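Local coordinates for protein MIX1 (Leishmania major, PDB 3HA4) that acts as a membrane-anchored mitochondrial scaffold of helical, TPR-like architecture that mediates protein-protein interactions and forms homodimers, at the interface of chains A and B. Numbering follows the deposited sequence. Chains: chain A/B, MIX1.

Contact 1: the interface of chains A and B. Residues chain A 34-35, 38, 70, 116-119; chain B 69, 122, 124-125, 127-128.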
loop_
_atom_site.group_PDB
_atom_site.type_symbol
_atom_site.label_atom_id
_atom_site.label_comp_id
_atom_site.label_asym_id
_atom_site.label_seq_id
_atom_site.Cartn_x
_atom_site.Cartn_y
_atom_site.Cartn_z
ATOM N N TRP A 34 1.345 11.249 -8.435
ATOM C CA TRP A 34 1.248 10.323 -7.309
ATOM C C TRP A 34 1.015 8.847 -7.717
ATOM O O TRP A 34 1.629 7.943 -7.149
ATOM C CB TRP A 34 0.197 10.824 -6.300
ATOM C CG TRP A 34 0.020 9.946 -5.092
ATOM C CD1 TRP A 34 0.717 10.008 -3.916
ATOM C CD2 TRP A 34 -0.904 8.855 -4.953
ATOM N NE1 TRP A 34 0.283 9.031 -3.056
ATOM C CE2 TRP A 34 -0.713 8.311 -3.662
ATOM C CE3 TRP A 34 -1.876 8.291 -5.790
ATOM C CZ2 TRP A 34 -1.460 7.226 -3.186
ATOM C CZ3 TRP A 34 -2.620 7.213 -5.318
ATOM C CH2 TRP A 34 -2.405 6.692 -4.027
ATOM N N PRO A 35 0.184 8.585 -8.690
ATOM C CA PRO A 35 -0.055 7.209 -9.010
ATOM C C PRO A 35 1.099 6.511 -9.633
ATOM O O PRO A 35 1.227 5.371 -9.412
ATOM C CB PRO A 35 -1.229 7.301 -9.950
ATOM C CG PRO A 35 -1.869 8.460 -9.574
ATOM C CD PRO A 35 -0.847 9.411 -9.296
ATOM N N HIS A 38 3.439 5.905 -6.632
ATOM C CA HIS A 38 2.974 4.806 -5.857
ATOM C C HIS A 38 3.306 3.508 -6.550
ATOM O O HIS A 38 3.730 2.584 -5.947
ATOM C CB HIS A 38 1.491 4.932 -5.611
ATOM C CG HIS A 38 0.885 3.723 -4.993
ATOM N ND1 HIS A 38 0.462 2.652 -5.730
ATOM C CD2 HIS A 38 0.634 3.412 -3.710
ATOM C CE1 HIS A 38 -0.023 1.735 -4.928
ATOM N NE2 HIS A 38 0.067 2.172 -3.699
ATOM N N LEU A 70 -0.527 6.330 2.155
ATOM C CA LEU A 70 -0.422 5.099 1.378
ATOM C C LEU A 70 1.024 4.762 1.030
ATOM O O LEU A 70 1.496 3.646 1.255
ATOM C CB LEU A 70 -1.265 5.190 0.105
ATOM C CG LEU A 70 -1.478 3.884 -0.662
ATOM C CD1 LEU A 70 -1.695 2.710 0.292
ATOM C CD2 LEU A 70 -2.648 4.009 -1.623
ATOM N N PRO A 116 -5.015 13.568 2.336
ATOM C CA PRO A 116 -4.167 12.444 1.969
ATOM C C PRO A 116 -4.574 11.778 0.694
ATOM O O PRO A 116 -5.724 11.543 0.439
ATOM C CB PRO A 116 -4.362 11.489 3.133
ATOM C CG PRO A 116 -4.751 12.333 4.234
ATOM C CD PRO A 116 -5.642 13.329 3.639
ATOM N N ASN A 117 -3.570 11.470 -0.096
ATOM C CA ASN A 117 -3.723 10.907 -1.413
ATOM C C ASN A 117 -4.367 9.565 -1.389
ATOM O O ASN A 117 -5.071 9.215 -2.292
ATOM C CB ASN A 117 -2.389 10.847 -2.117
ATOM C CG ASN A 117 -1.798 12.195 -2.316
ATOM O OD1 ASN A 117 -1.285 12.787 -1.410
ATOM N ND2 ASN A 117 -1.905 12.700 -3.513
ATOM N N GLY A 118 -4.088 8.802 -0.354
ATOM C CA GLY A 118 -4.579 7.449 -0.247
ATOM C C GLY A 118 -6.063 7.446 -0.006
ATOM O O GLY A 118 -6.701 6.416 0.045
ATOM N N GLY A 119 -6.601 8.624 0.225
ATOM C CA GLY A 119 -7.969 8.750 0.619
ATOM C C GLY A 119 -8.145 9.126 2.059
ATOM O O GLY A 119 -7.216 9.296 2.801
ATOM N N TRP B 69 -10.228 -1.361 -1.584
ATOM C CA TRP B 69 -9.348 -1.557 -2.733
ATOM C C TRP B 69 -7.963 -1.946 -2.258
ATOM O O TRP B 69 -7.219 -2.609 -2.972
ATOM C CB TRP B 69 -9.261 -0.286 -3.579
ATOM C CG TRP B 69 -9.054 0.963 -2.765
ATOM C CD1 TRP B 69 -10.022 1.808 -2.299
ATOM C CD2 TRP B 69 -7.803 1.501 -2.319
ATOM N NE1 TRP B 69 -9.450 2.838 -1.591
ATOM C CE2 TRP B 69 -8.091 2.675 -1.588
ATOM C CE3 TRP B 69 -6.469 1.104 -2.462
ATOM C CZ2 TRP B 69 -7.090 3.460 -1.004
ATOM C CZ3 TRP B 69 -5.478 1.883 -1.881
ATOM C CH2 TRP B 69 -5.797 3.046 -1.160
ATOM N N ASN B 122 -10.630 8.685 -4.209
ATOM C CA ASN B 122 -10.549 9.934 -4.965
ATOM C C ASN B 122 -10.025 9.655 -6.367
ATOM O O ASN B 122 -10.067 8.519 -6.835
ATOM C CB ASN B 122 -9.660 10.963 -4.257
ATOM C CG ASN B 122 -8.257 10.441 -3.977
ATOM O OD1 ASN B 122 -7.719 9.608 -4.712
ATOM N ND2 ASN B 122 -7.658 10.937 -2.903
ATOM N N ASP B 124 -6.862 10.031 -7.342
ATOM C CA ASP B 124 -5.580 9.356 -7.185
ATOM C C ASP B 124 -5.790 7.870 -6.954
ATOM O O ASP B 124 -5.183 7.032 -7.625
ATOM C CB ASP B 124 -4.793 9.944 -6.010
ATOM C CG ASP B 124 -4.032 11.204 -6.386
ATOM O OD1 ASP B 124 -3.776 11.410 -7.597
ATOM O OD2 ASP B 124 -3.683 11.981 -5.463
ATOM N N VAL B 125 -6.640 7.543 -5.989
ATOM C CA VAL B 125 -6.922 6.149 -5.702
ATOM C C VAL B 125 -7.509 5.516 -6.945
ATOM O O VAL B 125 -7.202 4.374 -7.286
ATOM C CB VAL B 125 -7.893 5.990 -4.537
ATOM C CG1 VAL B 125 -8.346 4.532 -4.414
ATOM C CG2 VAL B 125 -7.241 6.469 -3.248
ATOM N N GLU B 127 -6.884 6.013 -9.977
ATOM C CA GLU B 127 -5.902 5.624 -10.988
ATOM C C GLU B 127 -5.015 4.440 -10.577
ATOM O O GLU B 127 -4.673 3.605 -11.425
ATOM C CB GLU B 127 -5.054 6.800 -11.489
ATOM C CG GLU B 127 -4.312 6.431 -12.778
ATOM C CD GLU B 127 -3.253 7.436 -13.192
ATOM O OE1 GLU B 127 -3.370 8.619 -12.805
ATOM O OE2 GLU B 127 -2.307 7.036 -13.916
ATOM N N ILE B 128 -4.642 4.342 -9.297
ATOM C CA ILE B 128 -3.850 3.178 -8.908
ATOM C C ILE B 128 -4.722 1.926 -8.937
ATOM O O ILE B 128 -4.225 0.837 -9.205
ATOM C CB ILE B 128 -3.069 3.332 -7.571
ATOM C CG1 ILE B 128 -4.003 3.385 -6.366
ATOM C CG2 ILE B 128 -2.153 4.552 -7.614
ATOM C CD1 ILE B 128 -3.259 3.568 -5.089
#
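The start of helix 123-137 of chain B lies against the beginning of helix 34-42 and the loop at 116-119 of chain A, and an aromatic and aliphatic cluster forms between them. A:Trp34 has its CG anti to the backbone N (chi1 -180°), which sends the indole toward chain B. The six-membered part of its ring does the touching: CE3 lies 3.4 Å from CB of B:Asp124, whose carboxylate plane is turned 30° from the ring, while CH2 meets the CD1 methyl of B:Ile128. One indole face is packed within its own chain by CB of A:Asn117, and CB of A:Leu70 lies at the edge.

B:Ile128 crosses A:His38 at about a right angle and sets CD1 over the centre of the imidazole, 3.8 Å from its centroid, a CH-pi contact. That methyl also meets CD2 of A:Leu70 at 3.5 Å, tip to tip, and the CG2 branch of B:Ile128 packs beside CA of A:Pro35, so both branches of the isoleucine are engaged. From another direction CH2 of B:Trp69 reaches CD2 of A:Leu70.

Polar groups border this core. The amide ND2 of A:Asn117 donates to the carboxylate OD2 of B:Asp124 at 2.7 Å, approaching from above the carboxylate plane. The side-chain amide ND2 of B:Asn122 donates to the backbone O of A:Asn117 at 3.2 Å, from above the carbonyl plane. OD1 of the same B:Asn122 accepts from the backbone N of B:Val125 at 2.7 Å, almost straight (172° at H); this N-cap of helix 123-137 probably holds the amide so that ND2 points across the interface. The helix start may also help stabilise the charge of B:Asp124. Together the apolar core and its polar border join the two subunits of the homodimer.

Contact 2: the interface of chains A and B. Residues chain A 45, 77, 80-81, 135; chain B 39, 42-43, 45-46, 74.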
loop_
_atom_site.group_PDB
_atom_site.type_symbol
_atom_site.label_atom_id
_atom_site.label_comp_id
_atom_site.label_asym_id
_atom_site.label_seq_id
_atom_site.Cartn_x
_atom_site.Cartn_y
_atom_site.Cartn_z
ATOM N N ARG A 45 9.197 -3.877 -3.233
ATOM C CA ARG A 45 9.134 -5.020 -2.360
ATOM C C ARG A 45 9.253 -6.326 -3.085
ATOM O O ARG A 45 9.471 -7.344 -2.488
ATOM C CB ARG A 45 7.852 -5.008 -1.565
ATOM C CG ARG A 45 8.043 -5.277 -0.106
ATOM C CD ARG A 45 6.931 -4.675 0.656
ATOM N NE ARG A 45 5.775 -5.544 0.747
ATOM C CZ ARG A 45 4.531 -5.158 0.532
ATOM N NH1 ARG A 45 4.244 -3.919 0.198
ATOM N NH2 ARG A 45 3.574 -6.033 0.642
ATOM N N GLN A 77 6.563 -1.251 4.798
ATOM C CA GLN A 77 6.778 -2.652 4.407
ATOM C C GLN A 77 8.173 -2.856 3.799
ATOM O O GLN A 77 8.820 -3.869 4.065
ATOM C CB GLN A 77 5.699 -3.157 3.431
ATOM C CG GLN A 77 4.258 -2.870 3.843
ATOM C CD GLN A 77 4.027 -2.999 5.348
ATOM O OE1 GLN A 77 4.459 -3.961 5.991
ATOM N NE2 GLN A 77 3.345 -2.019 5.911
ATOM N N LYS A 80 10.369 -2.716 6.839
ATOM C CA LYS A 80 10.072 -3.939 7.586
ATOM C C LYS A 80 10.757 -5.191 7.019
ATOM O O LYS A 80 11.522 -5.873 7.704
ATOM C CB LYS A 80 8.566 -4.166 7.572
ATOM C CG LYS A 80 8.004 -5.006 8.704
ATOM C CD LYS A 80 6.502 -4.732 8.837
ATOM C CE LYS A 80 5.813 -5.757 9.696
ATOM N NZ LYS A 80 4.347 -5.496 9.723
ATOM N N TYR A 81 10.479 -5.486 5.758
ATOM C CA TYR A 81 10.840 -6.784 5.199
ATOM C C TYR A 81 12.149 -6.849 4.419
ATOM O O TYR A 81 12.616 -7.936 4.102
ATOM C CB TYR A 81 9.686 -7.340 4.366
ATOM C CG TYR A 81 8.437 -7.500 5.188
ATOM C CD1 TYR A 81 8.426 -8.335 6.295
ATOM C CD2 TYR A 81 7.282 -6.795 4.881
ATOM C CE1 TYR A 81 7.294 -8.484 7.062
ATOM C CE2 TYR A 81 6.137 -6.934 5.643
ATOM C CZ TYR A 81 6.153 -7.783 6.731
ATOM O OH TYR A 81 5.030 -7.934 7.497
ATOM N N ASP A 135 4.954 -0.482 13.971
ATOM C CA ASP A 135 6.004 -1.172 13.242
ATOM C C ASP A 135 7.247 -0.297 13.197
ATOM O O ASP A 135 8.344 -0.738 13.547
ATOM C CB ASP A 135 5.532 -1.542 11.836
ATOM C CG ASP A 135 4.630 -2.752 11.835
ATOM O OD1 ASP A 135 4.691 -3.513 12.820
ATOM O OD2 ASP A 135 3.870 -2.950 10.865
ATOM N N GLN B 39 -2.569 -6.861 7.115
ATOM C CA GLN B 39 -1.275 -7.349 7.559
ATOM C C GLN B 39 -1.110 -8.813 7.211
ATOM O O GLN B 39 -0.029 -9.243 6.810
ATOM C CB GLN B 39 -1.107 -7.175 9.058
ATOM C CG GLN B 39 0.244 -7.661 9.547
ATOM C CD GLN B 39 0.553 -7.185 10.950
ATOM O OE1 GLN B 39 1.439 -6.355 11.153
ATOM N NE2 GLN B 39 -0.195 -7.691 11.925
ATOM N N VAL B 42 -0.256 -9.085 3.571
ATOM C CA VAL B 42 1.121 -8.674 3.338
ATOM C C VAL B 42 2.107 -9.749 3.749
ATOM O O VAL B 42 3.002 -10.079 3.030
ATOM C CB VAL B 42 1.443 -7.422 4.104
ATOM C CG1 VAL B 42 2.876 -7.245 4.173
ATOM C CG2 VAL B 42 0.839 -6.256 3.479
ATOM N N LEU B 43 1.902 -10.289 4.930
ATOM C CA LEU B 43 2.696 -11.354 5.479
ATOM C C LEU B 43 2.745 -12.531 4.556
ATOM O O LEU B 43 3.765 -13.162 4.389
ATOM C CB LEU B 43 2.038 -11.808 6.769
ATOM C CG LEU B 43 2.682 -11.789 8.138
ATOM C CD1 LEU B 43 4.049 -11.314 8.079
ATOM C CD2 LEU B 43 1.893 -10.978 9.058
ATOM N N ARG B 45 2.263 -12.610 1.369
ATOM C CA ARG B 45 3.040 -12.296 0.197
ATOM C C ARG B 45 4.524 -12.245 0.530
ATOM O O ARG B 45 5.358 -12.561 -0.275
ATOM C CB ARG B 45 2.581 -10.974 -0.377
ATOM C CG ARG B 45 3.634 -10.269 -1.122
ATOM C CD ARG B 45 3.082 -9.388 -2.170
ATOM N NE ARG B 45 4.108 -9.123 -3.151
ATOM C CZ ARG B 45 4.532 -7.926 -3.512
ATOM N NH1 ARG B 45 4.026 -6.846 -2.996
ATOM N NH2 ARG B 45 5.465 -7.828 -4.411
ATOM N N GLU B 46 4.841 -11.860 1.745
ATOM C CA GLU B 46 6.214 -11.771 2.149
ATOM C C GLU B 46 6.722 -13.094 2.637
ATOM O O GLU B 46 7.806 -13.159 3.174
ATOM C CB GLU B 46 6.400 -10.719 3.231
ATOM C CG GLU B 46 6.435 -9.305 2.729
ATOM C CD GLU B 46 7.467 -9.084 1.686
ATOM O OE1 GLU B 46 7.149 -8.571 0.620
ATOM O OE2 GLU B 46 8.608 -9.417 1.933
ATOM N N GLU B 74 -3.046 -5.445 -2.921
ATOM C CA GLU B 74 -1.948 -6.269 -2.436
ATOM C C GLU B 74 -2.041 -7.659 -3.026
ATOM O O GLU B 74 -1.021 -8.277 -3.361
ATOM C CB GLU B 74 -1.932 -6.376 -0.921
ATOM C CG GLU B 74 -0.675 -7.090 -0.430
ATOM C CD GLU B 74 0.574 -6.247 -0.617
ATOM O OE1 GLU B 74 0.434 -5.008 -0.687
ATOM O OE2 GLU B 74 1.689 -6.814 -0.693
#
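Carboxylate OE2 of B:Glu74 is gripped by two guanidinium groups, one from each chain. A:Arg45 crosses from chain A and reaches it tip to tip through NH2, a salt bridge and hydrogen bond whose modelled NH2 to OE2 separation is too short to carry weight. The bond is bent to 115° at H. The guanidinium and carboxylate planes are nearly parallel (15° apart) but offset, so OE2 lies out of the guanidinium plane. B:Arg45, extended from CG to NE, approaches from its own chain, and its NH1 donates to OE2 at 3.3 Å, nearly straight (174° at H) and in the guanidinium plane. Both donors meet the oxygen from above the carboxylate plane. The two arginines thus come close, with NH1 of B:Arg45 toward the rim of one face of the A:Arg45 guanidinium and CG of A:Gln77 toward the rim of the other; the shared carboxylate probably offsets their charge repulsion.

A:Arg45 bends at chi3, and its NE forms a salt bridge with OE1 of B:Glu46 at 3.3 Å, with a weak hydrogen bond; the two planes cross obliquely. The latter side chain, itself bent at chi2, also lies across A:Tyr81: its CG sits over one ring face, 3.7 Å from the ring centroid, with the carboxylate nearly parallel to the ring. CG of A:Lys80 backs the opposite face, so the phenol is held between two methylenes. Toward the ring tip, CE2 packs 3.6 Å from CG1 of B:Val42, and OH lies 3.6 Å from CD1 of B:Leu43.

The ammonium NZ of A:Lys80 is held by OD2 of A:Asp135 at 2.8 Å, a salt bridge within chain A, and makes a weak hydrogen bond to OE1 of B:Gln39. The site lies where the C-terminal end of helix 70-81 and the 3-10 turn 44-46 of chain A face helix 34-45 and the residue after it in chain B, with B:Glu74 coming from that chain's helix 70-81.

The C-alpha centres of contact 1 and contact 2 lie about 19 Å apart along one two-fold symmetric interface, and each has a twin with the chains exchanged. In chain A, helix 70-81 runs between them, its first residue belonging to contact 1 and its last to contact 2. Helix 123-137 serves contact 1 through its start in chain B and, indirectly, contact 2 through A:Asp135, which positions A:Lys80. The helix beginning at residue 34 is used in the two contacts from opposite chains. A mainly apolar patch and a charge-rich one thus reuse the same helices, which should help fix the relative orientation of the subunits.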